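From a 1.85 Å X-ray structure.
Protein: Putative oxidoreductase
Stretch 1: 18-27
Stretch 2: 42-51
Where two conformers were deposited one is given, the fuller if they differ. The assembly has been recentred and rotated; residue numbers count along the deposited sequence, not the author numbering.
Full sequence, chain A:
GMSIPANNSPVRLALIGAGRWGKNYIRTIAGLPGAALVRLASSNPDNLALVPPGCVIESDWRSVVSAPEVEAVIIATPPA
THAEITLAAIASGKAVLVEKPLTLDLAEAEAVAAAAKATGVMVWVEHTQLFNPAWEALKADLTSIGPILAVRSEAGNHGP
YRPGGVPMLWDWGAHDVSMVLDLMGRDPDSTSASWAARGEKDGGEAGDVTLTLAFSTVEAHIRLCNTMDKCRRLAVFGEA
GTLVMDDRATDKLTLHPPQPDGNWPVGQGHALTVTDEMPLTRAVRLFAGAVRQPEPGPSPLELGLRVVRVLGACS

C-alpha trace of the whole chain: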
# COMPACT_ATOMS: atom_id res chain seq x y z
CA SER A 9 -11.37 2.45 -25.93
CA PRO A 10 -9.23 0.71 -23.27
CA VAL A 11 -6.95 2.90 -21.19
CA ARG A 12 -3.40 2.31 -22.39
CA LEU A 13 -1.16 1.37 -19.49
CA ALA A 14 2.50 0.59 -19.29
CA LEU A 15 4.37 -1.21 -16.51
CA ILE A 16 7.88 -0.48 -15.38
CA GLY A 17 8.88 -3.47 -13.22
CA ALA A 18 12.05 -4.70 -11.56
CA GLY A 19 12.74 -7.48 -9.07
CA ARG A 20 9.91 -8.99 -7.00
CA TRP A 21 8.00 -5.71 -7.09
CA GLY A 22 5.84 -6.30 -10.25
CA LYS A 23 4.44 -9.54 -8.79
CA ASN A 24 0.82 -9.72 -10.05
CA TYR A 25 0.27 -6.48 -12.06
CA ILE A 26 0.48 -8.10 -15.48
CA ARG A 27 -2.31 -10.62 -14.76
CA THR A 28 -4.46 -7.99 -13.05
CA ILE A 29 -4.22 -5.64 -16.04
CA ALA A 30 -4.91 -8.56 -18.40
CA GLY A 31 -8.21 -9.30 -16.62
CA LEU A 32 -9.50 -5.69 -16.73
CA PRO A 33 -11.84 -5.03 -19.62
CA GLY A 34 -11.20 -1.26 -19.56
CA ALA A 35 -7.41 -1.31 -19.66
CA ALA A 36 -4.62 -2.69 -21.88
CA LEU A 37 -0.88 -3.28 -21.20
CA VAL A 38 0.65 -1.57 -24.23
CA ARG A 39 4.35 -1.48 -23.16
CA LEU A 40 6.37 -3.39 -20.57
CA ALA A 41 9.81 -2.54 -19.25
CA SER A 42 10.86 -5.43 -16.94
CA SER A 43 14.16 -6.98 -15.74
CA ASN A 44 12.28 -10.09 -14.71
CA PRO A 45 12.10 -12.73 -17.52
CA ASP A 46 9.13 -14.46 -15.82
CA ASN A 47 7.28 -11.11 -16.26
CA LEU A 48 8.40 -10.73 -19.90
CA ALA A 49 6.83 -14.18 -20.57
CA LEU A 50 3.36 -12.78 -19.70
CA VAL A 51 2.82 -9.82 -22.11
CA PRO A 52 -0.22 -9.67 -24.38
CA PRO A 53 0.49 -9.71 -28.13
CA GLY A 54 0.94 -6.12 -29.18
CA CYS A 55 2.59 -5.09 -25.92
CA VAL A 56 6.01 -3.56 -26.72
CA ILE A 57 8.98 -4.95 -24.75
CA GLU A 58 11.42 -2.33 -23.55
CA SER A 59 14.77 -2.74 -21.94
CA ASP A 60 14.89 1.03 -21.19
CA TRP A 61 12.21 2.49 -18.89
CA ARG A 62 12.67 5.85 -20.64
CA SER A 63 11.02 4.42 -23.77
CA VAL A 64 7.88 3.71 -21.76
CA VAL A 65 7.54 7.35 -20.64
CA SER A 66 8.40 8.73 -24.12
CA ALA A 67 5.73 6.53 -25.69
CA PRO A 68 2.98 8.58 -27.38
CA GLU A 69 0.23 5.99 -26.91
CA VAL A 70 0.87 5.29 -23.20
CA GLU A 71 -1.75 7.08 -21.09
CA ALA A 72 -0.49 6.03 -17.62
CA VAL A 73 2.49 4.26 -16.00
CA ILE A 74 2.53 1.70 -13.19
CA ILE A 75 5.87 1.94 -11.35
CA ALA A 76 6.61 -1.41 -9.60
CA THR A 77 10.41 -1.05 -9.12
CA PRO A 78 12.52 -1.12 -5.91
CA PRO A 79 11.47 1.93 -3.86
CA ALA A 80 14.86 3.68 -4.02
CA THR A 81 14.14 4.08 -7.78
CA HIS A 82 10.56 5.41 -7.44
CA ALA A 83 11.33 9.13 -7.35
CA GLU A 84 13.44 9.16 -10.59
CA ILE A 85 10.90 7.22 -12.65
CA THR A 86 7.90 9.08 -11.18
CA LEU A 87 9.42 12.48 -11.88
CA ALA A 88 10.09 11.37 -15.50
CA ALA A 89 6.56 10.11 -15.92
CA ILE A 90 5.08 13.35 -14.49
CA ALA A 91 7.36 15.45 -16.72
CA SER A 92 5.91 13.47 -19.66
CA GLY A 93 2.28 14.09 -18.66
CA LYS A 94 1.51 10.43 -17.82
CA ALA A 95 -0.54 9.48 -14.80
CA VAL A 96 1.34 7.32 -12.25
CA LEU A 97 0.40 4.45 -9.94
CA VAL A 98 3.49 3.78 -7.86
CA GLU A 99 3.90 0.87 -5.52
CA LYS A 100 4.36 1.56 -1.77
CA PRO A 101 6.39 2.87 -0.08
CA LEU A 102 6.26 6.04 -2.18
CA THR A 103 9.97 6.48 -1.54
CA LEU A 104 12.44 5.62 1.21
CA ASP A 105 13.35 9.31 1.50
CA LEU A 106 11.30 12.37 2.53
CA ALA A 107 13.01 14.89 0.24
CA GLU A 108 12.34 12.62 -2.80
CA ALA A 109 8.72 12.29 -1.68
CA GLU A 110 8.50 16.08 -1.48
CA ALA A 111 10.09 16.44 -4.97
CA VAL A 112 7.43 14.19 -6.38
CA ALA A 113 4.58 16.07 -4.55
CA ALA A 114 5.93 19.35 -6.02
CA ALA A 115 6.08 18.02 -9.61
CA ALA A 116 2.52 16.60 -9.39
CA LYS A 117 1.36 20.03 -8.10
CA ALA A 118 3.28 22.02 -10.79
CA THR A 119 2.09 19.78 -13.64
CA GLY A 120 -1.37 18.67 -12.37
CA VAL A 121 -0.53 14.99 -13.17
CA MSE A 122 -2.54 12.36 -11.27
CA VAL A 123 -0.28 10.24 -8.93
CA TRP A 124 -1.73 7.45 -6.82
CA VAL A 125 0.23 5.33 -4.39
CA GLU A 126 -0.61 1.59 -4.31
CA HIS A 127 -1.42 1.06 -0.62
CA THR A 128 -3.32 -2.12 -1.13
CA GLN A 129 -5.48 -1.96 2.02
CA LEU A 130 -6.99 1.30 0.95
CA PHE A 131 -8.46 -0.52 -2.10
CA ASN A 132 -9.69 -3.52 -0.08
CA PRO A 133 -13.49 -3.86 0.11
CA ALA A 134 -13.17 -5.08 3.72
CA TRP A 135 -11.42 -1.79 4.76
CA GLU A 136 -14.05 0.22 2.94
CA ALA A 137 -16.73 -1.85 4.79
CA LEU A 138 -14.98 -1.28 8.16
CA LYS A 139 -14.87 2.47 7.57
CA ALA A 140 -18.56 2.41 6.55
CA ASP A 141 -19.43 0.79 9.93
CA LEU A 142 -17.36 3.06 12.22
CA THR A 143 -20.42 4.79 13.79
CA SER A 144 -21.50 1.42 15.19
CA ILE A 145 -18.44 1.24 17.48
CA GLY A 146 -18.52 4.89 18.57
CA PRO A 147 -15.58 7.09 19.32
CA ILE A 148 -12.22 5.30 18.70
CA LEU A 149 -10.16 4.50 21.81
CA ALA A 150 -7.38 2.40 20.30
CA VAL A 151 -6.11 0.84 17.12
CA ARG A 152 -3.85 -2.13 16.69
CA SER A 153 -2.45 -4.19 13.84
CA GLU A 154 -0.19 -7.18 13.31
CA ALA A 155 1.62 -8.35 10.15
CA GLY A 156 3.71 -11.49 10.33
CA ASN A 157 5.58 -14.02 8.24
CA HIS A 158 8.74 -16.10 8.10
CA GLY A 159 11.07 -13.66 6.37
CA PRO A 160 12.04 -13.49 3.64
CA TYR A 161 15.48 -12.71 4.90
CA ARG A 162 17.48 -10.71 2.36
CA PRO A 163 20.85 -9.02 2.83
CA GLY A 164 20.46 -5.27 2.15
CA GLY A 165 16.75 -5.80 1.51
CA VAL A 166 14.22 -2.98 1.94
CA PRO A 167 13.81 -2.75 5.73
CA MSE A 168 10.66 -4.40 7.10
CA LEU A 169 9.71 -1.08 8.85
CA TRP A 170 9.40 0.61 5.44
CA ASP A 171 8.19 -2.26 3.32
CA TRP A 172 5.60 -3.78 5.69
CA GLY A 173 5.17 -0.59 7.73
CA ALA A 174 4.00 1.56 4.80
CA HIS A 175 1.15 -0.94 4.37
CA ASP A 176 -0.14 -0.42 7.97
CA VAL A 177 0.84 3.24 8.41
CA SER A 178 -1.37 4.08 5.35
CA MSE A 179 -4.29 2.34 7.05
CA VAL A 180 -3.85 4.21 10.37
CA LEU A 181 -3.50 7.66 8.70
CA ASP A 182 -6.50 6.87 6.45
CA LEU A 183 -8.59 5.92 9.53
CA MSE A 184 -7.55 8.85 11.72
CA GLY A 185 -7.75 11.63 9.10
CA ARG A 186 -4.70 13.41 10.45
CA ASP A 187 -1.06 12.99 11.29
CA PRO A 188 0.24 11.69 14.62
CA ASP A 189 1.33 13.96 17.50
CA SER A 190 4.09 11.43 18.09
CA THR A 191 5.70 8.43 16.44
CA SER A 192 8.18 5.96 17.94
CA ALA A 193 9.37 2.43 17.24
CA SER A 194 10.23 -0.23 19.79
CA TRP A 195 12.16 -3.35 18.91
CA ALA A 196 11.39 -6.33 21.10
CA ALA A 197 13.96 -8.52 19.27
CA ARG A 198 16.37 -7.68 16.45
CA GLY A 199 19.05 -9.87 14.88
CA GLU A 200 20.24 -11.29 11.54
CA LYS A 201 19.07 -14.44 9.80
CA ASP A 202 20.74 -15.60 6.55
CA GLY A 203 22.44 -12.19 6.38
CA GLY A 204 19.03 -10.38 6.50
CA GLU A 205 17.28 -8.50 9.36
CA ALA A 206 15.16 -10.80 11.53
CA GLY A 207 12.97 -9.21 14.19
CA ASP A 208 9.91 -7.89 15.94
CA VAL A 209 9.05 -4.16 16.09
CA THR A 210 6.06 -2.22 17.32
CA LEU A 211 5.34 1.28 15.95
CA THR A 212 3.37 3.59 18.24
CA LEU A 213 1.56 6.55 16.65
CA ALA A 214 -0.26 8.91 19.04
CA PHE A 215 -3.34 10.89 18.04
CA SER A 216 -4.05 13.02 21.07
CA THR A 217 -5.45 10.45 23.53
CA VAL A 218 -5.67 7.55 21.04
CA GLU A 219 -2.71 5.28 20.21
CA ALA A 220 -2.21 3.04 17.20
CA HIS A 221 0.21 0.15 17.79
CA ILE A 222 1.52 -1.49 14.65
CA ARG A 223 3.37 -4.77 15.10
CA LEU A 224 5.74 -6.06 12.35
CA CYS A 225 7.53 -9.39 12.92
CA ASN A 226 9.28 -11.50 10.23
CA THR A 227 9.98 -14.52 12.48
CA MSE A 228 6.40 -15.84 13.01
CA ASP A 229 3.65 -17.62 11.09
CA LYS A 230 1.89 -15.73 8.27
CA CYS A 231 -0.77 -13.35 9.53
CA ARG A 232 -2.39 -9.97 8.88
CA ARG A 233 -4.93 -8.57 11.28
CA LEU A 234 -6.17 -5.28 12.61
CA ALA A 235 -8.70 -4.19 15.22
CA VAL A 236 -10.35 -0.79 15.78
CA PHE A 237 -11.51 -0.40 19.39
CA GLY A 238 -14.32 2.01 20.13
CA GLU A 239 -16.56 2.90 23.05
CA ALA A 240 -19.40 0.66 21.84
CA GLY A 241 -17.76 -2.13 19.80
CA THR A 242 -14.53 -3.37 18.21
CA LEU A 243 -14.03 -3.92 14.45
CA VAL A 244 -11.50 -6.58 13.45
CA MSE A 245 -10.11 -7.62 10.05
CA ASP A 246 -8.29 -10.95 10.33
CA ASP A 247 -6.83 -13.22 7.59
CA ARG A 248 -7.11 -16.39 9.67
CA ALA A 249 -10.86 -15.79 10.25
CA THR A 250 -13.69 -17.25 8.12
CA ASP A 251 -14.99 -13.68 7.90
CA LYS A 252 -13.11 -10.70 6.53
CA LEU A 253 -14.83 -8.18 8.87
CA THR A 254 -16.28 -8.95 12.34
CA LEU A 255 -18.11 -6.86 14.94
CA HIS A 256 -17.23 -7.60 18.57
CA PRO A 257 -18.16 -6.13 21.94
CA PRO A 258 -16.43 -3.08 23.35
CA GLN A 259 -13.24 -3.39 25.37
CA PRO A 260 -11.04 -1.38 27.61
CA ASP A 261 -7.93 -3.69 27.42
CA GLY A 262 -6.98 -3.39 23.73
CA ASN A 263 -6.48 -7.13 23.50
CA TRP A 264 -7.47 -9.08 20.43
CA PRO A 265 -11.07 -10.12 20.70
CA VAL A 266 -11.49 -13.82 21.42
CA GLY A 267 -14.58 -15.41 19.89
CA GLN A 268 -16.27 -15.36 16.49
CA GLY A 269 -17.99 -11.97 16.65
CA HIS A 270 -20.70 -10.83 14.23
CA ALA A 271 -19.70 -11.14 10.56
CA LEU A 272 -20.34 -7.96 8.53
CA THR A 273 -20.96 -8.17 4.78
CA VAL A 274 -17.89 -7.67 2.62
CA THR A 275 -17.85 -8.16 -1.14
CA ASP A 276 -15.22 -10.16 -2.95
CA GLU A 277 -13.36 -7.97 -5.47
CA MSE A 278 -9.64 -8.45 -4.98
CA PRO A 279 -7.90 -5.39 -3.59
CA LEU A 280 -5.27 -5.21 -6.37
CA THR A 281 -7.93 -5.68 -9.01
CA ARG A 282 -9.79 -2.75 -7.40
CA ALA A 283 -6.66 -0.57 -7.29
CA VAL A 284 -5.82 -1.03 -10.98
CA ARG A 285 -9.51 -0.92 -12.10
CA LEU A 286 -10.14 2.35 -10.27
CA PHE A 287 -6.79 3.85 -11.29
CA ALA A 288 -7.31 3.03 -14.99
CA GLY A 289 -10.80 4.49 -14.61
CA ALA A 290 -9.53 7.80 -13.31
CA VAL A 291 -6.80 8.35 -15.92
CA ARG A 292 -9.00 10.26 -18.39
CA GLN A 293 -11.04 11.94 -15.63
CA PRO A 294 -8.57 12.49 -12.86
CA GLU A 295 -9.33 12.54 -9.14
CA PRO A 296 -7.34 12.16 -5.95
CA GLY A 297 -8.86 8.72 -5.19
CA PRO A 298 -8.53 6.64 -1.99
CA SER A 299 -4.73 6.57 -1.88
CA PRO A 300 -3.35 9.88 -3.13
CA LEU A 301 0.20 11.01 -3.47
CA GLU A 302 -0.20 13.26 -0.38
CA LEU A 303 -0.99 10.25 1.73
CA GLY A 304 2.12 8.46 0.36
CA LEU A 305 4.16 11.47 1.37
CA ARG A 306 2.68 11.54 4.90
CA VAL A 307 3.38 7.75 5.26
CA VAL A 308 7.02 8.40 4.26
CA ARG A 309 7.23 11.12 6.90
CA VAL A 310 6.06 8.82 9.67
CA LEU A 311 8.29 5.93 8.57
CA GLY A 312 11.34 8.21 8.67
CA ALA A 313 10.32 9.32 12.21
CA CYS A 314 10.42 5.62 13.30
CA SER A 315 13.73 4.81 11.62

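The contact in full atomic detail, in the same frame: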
# COMPACT_ATOMS: atom_id res chain seq x y z
N ALA A 18 10.74 -4.11 -11.82
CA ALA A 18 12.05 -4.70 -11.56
C ALA A 18 11.97 -5.50 -10.27
O ALA A 18 11.29 -5.09 -9.32
CB ALA A 18 13.11 -3.61 -11.45
N GLY A 19 12.64 -6.65 -10.26
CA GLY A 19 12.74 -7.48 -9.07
C GLY A 19 11.47 -8.25 -8.77
O GLY A 19 10.83 -8.78 -9.69
N ARG A 20 11.13 -8.32 -7.49
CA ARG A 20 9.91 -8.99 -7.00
C ARG A 20 8.71 -8.04 -7.00
O ARG A 20 7.60 -8.44 -6.65
CB ARG A 20 10.11 -9.50 -5.55
CG ARG A 20 10.16 -8.40 -4.47
CD ARG A 20 10.58 -8.93 -3.11
NE ARG A 20 11.08 -7.88 -2.20
CZ ARG A 20 10.35 -7.21 -1.29
NH1 ARG A 20 9.05 -7.41 -1.18
NH2 ARG A 20 10.94 -6.30 -0.51
N TRP A 21 8.95 -6.79 -7.37
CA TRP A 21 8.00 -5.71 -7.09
C TRP A 21 6.79 -5.68 -8.04
O TRP A 21 5.74 -5.10 -7.68
CB TRP A 21 8.76 -4.37 -7.05
CG TRP A 21 9.84 -4.39 -5.98
CD1 TRP A 21 11.16 -4.73 -6.15
CD2 TRP A 21 9.68 -4.10 -4.59
NE1 TRP A 21 11.82 -4.66 -4.95
CE2 TRP A 21 10.95 -4.28 -3.98
CE3 TRP A 21 8.60 -3.70 -3.80
CZ2 TRP A 21 11.16 -4.08 -2.61
CZ3 TRP A 21 8.81 -3.50 -2.44
CH2 TRP A 21 10.08 -3.69 -1.86
N GLY A 22 6.91 -6.29 -9.22
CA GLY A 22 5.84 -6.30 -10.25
C GLY A 22 5.00 -7.57 -10.24
O GLY A 22 4.42 -7.96 -11.26
N LYS A 23 4.89 -8.16 -9.04
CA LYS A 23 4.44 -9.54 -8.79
C LYS A 23 3.22 -10.05 -9.57
O LYS A 23 3.28 -11.12 -10.19
CB LYS A 23 4.15 -9.69 -7.29
CG LYS A 23 4.15 -11.11 -6.79
CD LYS A 23 3.55 -11.20 -5.40
CE LYS A 23 4.35 -12.12 -4.51
NZ LYS A 23 3.58 -12.56 -3.32
N ASN A 24 2.11 -9.31 -9.49
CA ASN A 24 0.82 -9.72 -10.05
C ASN A 24 0.12 -8.64 -10.90
O ASN A 24 -1.04 -8.79 -11.27
CB ASN A 24 -0.13 -10.09 -8.91
CG ASN A 24 0.36 -11.27 -8.11
OD1 ASN A 24 0.33 -11.24 -6.88
ND2 ASN A 24 0.80 -12.31 -8.79
N TYR A 25 0.82 -7.55 -11.20
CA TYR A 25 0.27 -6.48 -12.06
C TYR A 25 -0.12 -6.96 -13.45
O TYR A 25 -1.20 -6.66 -13.95
CB TYR A 25 1.24 -5.29 -12.15
CG TYR A 25 1.21 -4.39 -10.94
CD1 TYR A 25 0.13 -3.54 -10.69
CD2 TYR A 25 2.25 -4.39 -10.03
CE1 TYR A 25 0.10 -2.72 -9.55
CE2 TYR A 25 2.25 -3.57 -8.91
CZ TYR A 25 1.18 -2.75 -8.67
OH TYR A 25 1.20 -1.95 -7.54
N ILE A 26 0.73 -7.75 -14.09
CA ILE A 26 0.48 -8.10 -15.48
C ILE A 26 -0.81 -8.88 -15.59
O ILE A 26 -1.57 -8.66 -16.52
CB ILE A 26 1.64 -8.91 -16.13
CG1 ILE A 26 2.89 -8.04 -16.29
CG2 ILE A 26 1.24 -9.40 -17.49
CD1 ILE A 26 4.07 -8.80 -16.85
N ARG A 27 -1.05 -9.80 -14.67
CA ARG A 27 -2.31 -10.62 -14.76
C ARG A 27 -3.53 -9.80 -14.40
O ARG A 27 -4.61 -10.00 -14.95
CB ARG A 27 -2.27 -11.87 -13.89
CG ARG A 27 -2.10 -11.62 -12.42
CD ARG A 27 -2.05 -12.93 -11.65
NE ARG A 27 -2.67 -12.79 -10.34
N SER A 42 10.63 -4.57 -18.12
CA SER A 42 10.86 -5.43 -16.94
C SER A 42 12.17 -6.20 -16.99
O SER A 42 12.49 -6.79 -18.01
CB SER A 42 9.74 -6.44 -16.78
OG SER A 42 9.98 -7.23 -15.62
N SER A 43 12.91 -6.20 -15.88
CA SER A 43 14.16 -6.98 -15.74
C SER A 43 13.87 -8.47 -15.54
O SER A 43 14.74 -9.32 -15.73
CB SER A 43 14.97 -6.47 -14.54
OG SER A 43 14.31 -6.72 -13.30
N ASN A 44 12.66 -8.76 -15.11
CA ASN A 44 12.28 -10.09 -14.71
C ASN A 44 11.75 -10.90 -15.90
O ASN A 44 10.71 -10.56 -16.44
CB ASN A 44 11.22 -9.95 -13.62
CG ASN A 44 10.80 -11.27 -13.06
OD1 ASN A 44 10.84 -12.30 -13.75
ND2 ASN A 44 10.40 -11.26 -11.79
N PRO A 45 12.47 -11.98 -16.31
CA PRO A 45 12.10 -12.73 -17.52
C PRO A 45 10.83 -13.58 -17.34
O PRO A 45 10.21 -13.97 -18.34
CB PRO A 45 13.32 -13.63 -17.78
CG PRO A 45 13.87 -13.87 -16.43
CD PRO A 45 13.65 -12.58 -15.66
N ASP A 46 10.44 -13.83 -16.10
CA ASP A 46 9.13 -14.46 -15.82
C ASP A 46 7.99 -13.48 -16.18
O ASP A 46 6.98 -13.89 -16.76
CB ASP A 46 9.04 -14.91 -14.36
CG ASP A 46 10.16 -15.91 -13.97
OD1 ASP A 46 10.66 -16.64 -14.87
OD2 ASP A 46 10.52 -15.96 -12.77
N ASN A 47 8.18 -12.20 -15.84
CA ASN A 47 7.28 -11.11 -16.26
C ASN A 47 7.20 -10.95 -17.78
O ASN A 47 6.11 -10.91 -18.36
CB ASN A 47 7.72 -9.78 -15.65
CG ASN A 47 7.35 -9.65 -14.17
OD1 ASN A 47 7.07 -10.64 -13.50
ND2 ASN A 47 7.36 -8.41 -13.67
N LEU A 48 8.36 -10.88 -18.43
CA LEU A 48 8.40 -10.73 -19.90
C LEU A 48 7.67 -11.88 -20.65
O LEU A 48 7.16 -11.68 -21.75
CB LEU A 48 9.86 -10.59 -20.38
CG LEU A 48 10.59 -9.35 -19.85
CD1 LEU A 48 12.04 -9.32 -20.35
CD2 LEU A 48 9.85 -8.06 -20.25
N ALA A 49 7.60 -13.05 -20.03
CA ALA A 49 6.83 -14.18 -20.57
C ALA A 49 5.31 -13.96 -20.59
O ALA A 49 4.59 -14.68 -21.29
CB ALA A 49 7.16 -15.44 -19.79
N LEU A 50 4.81 -12.97 -19.85
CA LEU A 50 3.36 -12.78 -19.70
C LEU A 50 2.66 -11.74 -20.62
O LEU A 50 1.42 -11.68 -20.67
CB LEU A 50 3.08 -12.46 -18.23
CG LEU A 50 3.55 -13.56 -17.26
CD1 LEU A 50 3.65 -13.06 -15.81
CD2 LEU A 50 2.62 -14.76 -17.38
N VAL A 51 3.42 -10.93 -21.36
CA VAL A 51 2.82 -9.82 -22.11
C VAL A 51 1.75 -10.22 -23.13
O VAL A 51 1.90 -11.23 -23.83
CB VAL A 51 3.87 -9.01 -22.89
CG1 VAL A 51 4.65 -8.13 -21.94
CG2 VAL A 51 4.81 -9.93 -23.69
O HOH W 1 8.66 -7.37 -11.07

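Two loop-and-helix segments of one chain meet in a small, mixed contact, polar around the turn at Gly19 and apolar at Ile26, with a shared water between, burying 370 Å² counted over both sides. The backbones come closest at the start, where the CA atoms of Ala18 and Ser43 lie 5.2 Å apart; Gly19 CA and Asn44 CA are 6.2 Å apart, and farther along Ile26 CA and Leu50 CA are separated by 6.9 Å. Stretch 1 folds through a type II' turn from Ala18 to Trp21, closed by a weak bond from Trp21 N to Ala18 O (3.5 Å), and a type I turn from Arg20 to Lys23 before its helix begins at Tyr25. Gly19 has a phi of 76°, a value that favours glycine, and a CB there would be crowded by Trp21 CD1 within its own stretch.

Two polar side chains bond to the backbone of Gly19. Ser43, chi1 in p, points its CB toward stretch 1, and its OG accepts a weak hydrogen bond from Gly19 N (3.5 Å) while also resting 3.5 Å from Ala18 CA. Asn44 ND2 donates to Gly19 O at 3.3 Å, with a nearly straight N-H...O angle of 162°. The amide of Asn44 works at both ends: its OD1 caps the helix that follows, accepting from Asp46 N at 2.8 Å and, weakly, from Asn47 N at 3.4 Å. Ser42 OG further steadies this corner by accepting from Asn44 N at 3.1 Å.

Asn47 leaves its backbone sideways, but its end comes nearer to stretch 1. Its ND2 lies 3.8 Å from Gly22 O, too far for a direct bond, and water 1 provides a link instead. That water donates to Gly19 O (2.9 Å), accepts from Gly22 N (2.8 Å) and accepts weakly from Asn47 ND2 (3.1 Å), so Gly19 O serves both Asn44 and the water. The absence of a side chain at Gly22 matters here, since a CB would sit only 3.2 Å from Asn47 ND2.

Beyond the water the contact turns apolar. Ile26, buried and pointing toward stretch 2, has the largest covered area of any residue here, 91 Å². Its CG2 packs 3.6 Å from Leu50 CB, while its CD1 reaches 3.3 Å from Asn47 O and 4.0 Å from Asn47 CB. That carbonyl is not left unpaired, because Leu50 N donates to Asn47 O at 2.9 Å.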